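Local coordinates for protein cerato-platanin 1 (Moniliophthora perniciosa, PDB 3SUJ) that belongs to the secreted fungal cerato-platanin family, adopts a double-psi beta-barrel fold and binds zinc ions, though its precise function is not established, at residues S77-A82 / R116-S121. Sequence-based numbering, arbitrary orientation.
Sequences SIYMVA and RKVDFS. With ZN (zinc ion), chain D.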
ATOM      1  N   SER A  77      -7.229 -11.364  -0.152  1.00  7.97           N
ATOM      2  CA  SER A  77      -6.878 -10.115   0.514  1.00  8.34           C
ATOM      3  C   SER A  77      -5.411  -9.916   0.570  1.00  8.95           C
ATOM      4  O   SER A  77      -4.652 -10.887   0.702  1.00 10.14           O
ATOM      5  CB  SER A  77      -7.384 -10.087   1.981  1.00  8.96           C
ATOM      6  OG  SER A  77      -8.785 -10.265   2.080  1.00 10.28           O
ATOM      7  N   ILE A  78      -5.007  -8.663   0.517  1.00  8.63           N
ATOM      8  CA  ILE A  78      -3.633  -8.332   0.905  1.00  8.90           C
ATOM      9  C   ILE A  78      -3.676  -7.294   2.005  1.00  8.32           C
ATOM     10  O   ILE A  78      -4.728  -6.722   2.228  1.00  8.56           O
ATOM     11  CB  ILE A  78      -2.788  -7.729  -0.320  1.00 10.81           C
ATOM     12  CG1 ILE A  78      -3.469  -6.513  -0.931  1.00 10.58           C
ATOM     13  CG2 ILE A  78      -2.523  -8.860  -1.356  1.00 12.20           C
ATOM     14  CD1 ILE A  78      -2.619  -5.591  -1.870  1.00 13.83           C
ATOM     15  N   TYR A  79      -2.546  -7.041   2.631  1.00  8.16           N
ATOM     16  CA  TYR A  79      -2.454  -6.158   3.831  1.00  7.83           C
ATOM     17  C   TYR A  79      -1.378  -5.168   3.501  1.00  7.33           C
ATOM     18  O   TYR A  79      -0.213  -5.552   3.334  1.00  9.81           O
ATOM     19  CB  TYR A  79      -2.135  -6.993   5.084  1.00  8.75           C
ATOM     20  CG  TYR A  79      -3.239  -8.038   5.305  1.00  8.30           C
ATOM     21  CD1 TYR A  79      -4.379  -7.745   6.044  1.00  9.00           C
ATOM     22  CD2 TYR A  79      -3.186  -9.253   4.642  1.00  8.87           C
ATOM     23  CE1 TYR A  79      -5.417  -8.648   6.169  1.00  9.82           C
ATOM     24  CE2 TYR A  79      -4.244 -10.198   4.720  1.00 10.24           C
ATOM     25  CZ  TYR A  79      -5.312  -9.866   5.527  1.00  9.85           C
ATOM     26  OH  TYR A  79      -6.405 -10.766   5.565  1.00 11.48           O
ATOM     27  N   MET A  80      -1.749  -3.943   3.287  1.00  7.66           N
ATOM     28  CA  MET A  80      -0.806  -2.931   2.763  1.00  7.42           C
ATOM     29  C   MET A  80      -0.508  -1.875   3.798  1.00  6.54           C
ATOM     30  O   MET A  80      -1.428  -1.308   4.337  1.00  7.94           O
ATOM     31  CB  MET A  80      -1.461  -2.271   1.504  1.00  9.58           C
ATOM     32  CG  MET A  80      -0.465  -1.428   0.684  1.00 10.42           C
ATOM     33  SD  MET A  80      -1.161  -0.199  -0.426  1.00 12.45           S
ATOM     34  CE  MET A  80      -1.376   1.057   0.799  1.00 11.23           C
ATOM     35  N   VAL A  81       0.789  -1.544   3.953  1.00  8.04           N
ATOM     36  CA  VAL A  81       1.169  -0.430   4.765  1.00  8.63           C
ATOM     37  C   VAL A  81       1.097   0.849   3.936  1.00  7.43           C
ATOM     38  O   VAL A  81       1.794   0.909   2.878  1.00  8.34           O
ATOM     39  CB  VAL A  81       2.590  -0.621   5.374  1.00  8.36           C
ATOM     40  CG1 VAL A  81       2.965   0.610   6.224  1.00  9.90           C
ATOM     41  CG2 VAL A  81       2.636  -1.949   6.192  1.00 10.78           C
ATOM     42  N   ALA A  82       0.390   1.858   4.379  1.00  7.50           N
ATOM     43  CA  ALA A  82       0.290   3.098   3.665  1.00  6.93           C
ATOM     44  C   ALA A  82       1.365   4.073   4.108  1.00  7.11           C
ATOM     45  O   ALA A  82       1.568   4.369   5.282  1.00  8.31           O
ATOM     46  CB  ALA A  82      -1.036   3.732   3.965  1.00  9.02           C
ATOM     47  N   ARG A 116     -10.625  -2.236   4.568  1.00 10.21           N
ATOM     48  CA  ARG A 116     -10.859  -2.021   5.975  1.00 11.64           C
ATOM     49  C   ARG A 116      -9.522  -1.685   6.575  1.00 11.71           C
ATOM     50  O   ARG A 116      -8.531  -2.396   6.271  1.00 12.39           O
ATOM     51  CB  ARG A 116     -11.323  -3.384   6.489  1.00 15.05           C
ATOM     52  CG  ARG A 116     -11.972  -3.596   7.796  1.00 23.18           C
ATOM     53  CD  ARG A 116     -12.924  -4.682   7.243  0.50 18.49           C
ATOM     54  NE  ARG A 116     -14.296  -4.445   7.521  0.50 13.86           N
ATOM     55  CZ  ARG A 116     -14.937  -5.233   8.352  0.50 12.76           C
ATOM     56  NH1 ARG A 116     -14.289  -6.253   8.916  0.50 11.56           N
ATOM     57  NH2 ARG A 116     -16.123  -4.909   8.677  0.50 10.08           N
ATOM     58  N   LYS A 117      -9.412  -0.708   7.436  1.00 10.88           N
ATOM     59  CA  LYS A 117      -8.200  -0.545   8.258  1.00 11.73           C
ATOM     60  C   LYS A 117      -8.173  -1.619   9.321  1.00 11.13           C
ATOM     61  O   LYS A 117      -9.236  -1.886   9.933  1.00 13.09           O
ATOM     62  CB  LYS A 117      -8.177   0.810   8.907  1.00 13.05           C
ATOM     63  CG  LYS A 117      -6.719   0.957   9.528  1.00 14.42           C
ATOM     64  CD  LYS A 117      -6.436   2.244  10.203  1.00 16.66           C
ATOM     65  CE  LYS A 117      -6.389   3.510   9.214  1.00 15.89           C
ATOM     66  NZ  LYS A 117      -6.057   4.622  10.006  1.00 19.60           N
ATOM     67  N   VAL A 118      -7.076  -2.350   9.459  1.00  9.74           N
ATOM     68  CA  VAL A 118      -6.943  -3.465  10.408  1.00 10.63           C
ATOM     69  C   VAL A 118      -5.709  -3.233  11.277  1.00 10.37           C
ATOM     70  O   VAL A 118      -4.916  -2.334  11.081  1.00 10.85           O
ATOM     71  CB  VAL A 118      -6.852  -4.828   9.661  1.00 10.17           C
ATOM     72  CG1 VAL A 118      -8.110  -5.103   8.849  1.00 11.06           C
ATOM     73  CG2 VAL A 118      -5.601  -4.882   8.703  1.00 10.38           C
ATOM     74  N   ASP A 119      -5.578  -4.043  12.314  1.00 12.29           N
ATOM     75  CA  ASP A 119      -4.429  -3.935  13.196  1.00 12.20           C
ATOM     76  C   ASP A 119      -3.170  -4.081  12.414  1.00 11.19           C
ATOM     77  O   ASP A 119      -3.059  -4.927  11.556  1.00 11.86           O
ATOM     78  CB  ASP A 119      -4.504  -5.106  14.171  1.00 14.80           C
ATOM     79  CG  ASP A 119      -3.526  -4.977  15.324  1.00 15.23           C
ATOM     80  OD1 ASP A 119      -3.916  -4.312  16.268  1.00 16.23           O
ATOM     81  OD2 ASP A 119      -2.380  -5.438  15.216  1.00 19.15           O
ATOM     82  N   PHE A 120      -2.126  -3.358  12.826  1.00 11.35           N
ATOM     83  CA  PHE A 120      -0.875  -3.344  12.128  1.00 11.13           C
ATOM     84  C   PHE A 120      -0.236  -4.721  12.121  1.00 12.97           C
ATOM     85  O   PHE A 120       0.530  -5.058  11.208  1.00 12.67           O
ATOM     86  CB  PHE A 120       0.045  -2.322  12.736  1.00 11.70           C
ATOM     87  CG  PHE A 120       1.277  -2.122  11.892  1.00 13.34           C
ATOM     88  CD1 PHE A 120       1.217  -1.296  10.741  1.00 14.07           C
ATOM     89  CD2 PHE A 120       2.422  -2.888  12.098  1.00 17.35           C
ATOM     90  CE1 PHE A 120       2.288  -1.175   9.908  1.00 16.84           C
ATOM     91  CE2 PHE A 120       3.532  -2.771  11.201  1.00 21.78           C
ATOM     92  CZ  PHE A 120       3.447  -1.876  10.104  1.00 19.36           C
ATOM     93  N   SER A 121      -0.521  -5.540  13.168  1.00 12.84           N
ATOM     94  CA  SER A 121      -0.020  -6.867  13.179  1.00 13.00           C
ATOM     95  C   SER A 121      -0.358  -7.677  11.885  1.00 12.72           C
ATOM     96  O   SER A 121       0.390  -8.606  11.521  1.00 13.92           O
ATOM     97  CB  SER A 121      -0.562  -7.716  14.350  1.00 15.36           C
ATOM     98  OG  SER A 121      -1.968  -7.753  14.318  1.00 21.00           O
TER
HETATM   99 ZN    ZN D 203      -2.791  -4.519  17.877  0.80 14.07          ZN
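Val81 and Phe120 make the closer of two apolar contacts between 77-82 and 116-121, the end of strand 111-118 and the chain that follows it. Val81 presents both methyl groups to the outer end of the phenyl ring: CG2 approaches Phe120 CE1 to 3.8 Å, and CG1 lies slightly farther from the same carbon. Although the CB of Phe120 is not aimed at the strand, its CG stands anti to the backbone N (chi1 -171°), which carries the ring across to the valine at an oblique angle. Two residues earlier on each segment, Val118 sends CG2 to the rim of the Tyr79 ring, near the ring plane, where it meets CD1 at 4.1 Å; the two side chains cross at about a right angle. The tyrosine hydroxyl is hydrogen-bonded to Gln65 NE2 of the strand 63-68. Cys123 also touches both Tyr79 and Val81.

Between Val118 and Phe120, the chain turns through Asp119, whose carboxylate has a separate task on each oxygen. Asp119 OD1 binds a zinc ion at 2.0 Å, whereas Asp119 OD2 accepts from Ser121 N at 2.8 Å, an Asx turn, and also from the Ser121 hydroxyl. These two donors come from opposite faces of the carboxylate plane and should limit its rotation beside the metal. No hydrogen bond joins the two segments; strand 63-68 lies between strands 76-83 and 111-118, antiparallel to both. Tyr79 and Val118 thus pack as next-nearest strands on one side of the sheet in the double-psi beta-barrel, and Phe120 extends this packing from the chain after the strand, beside an Asx turn at Asp119, whose other carboxylate oxygen binds zinc.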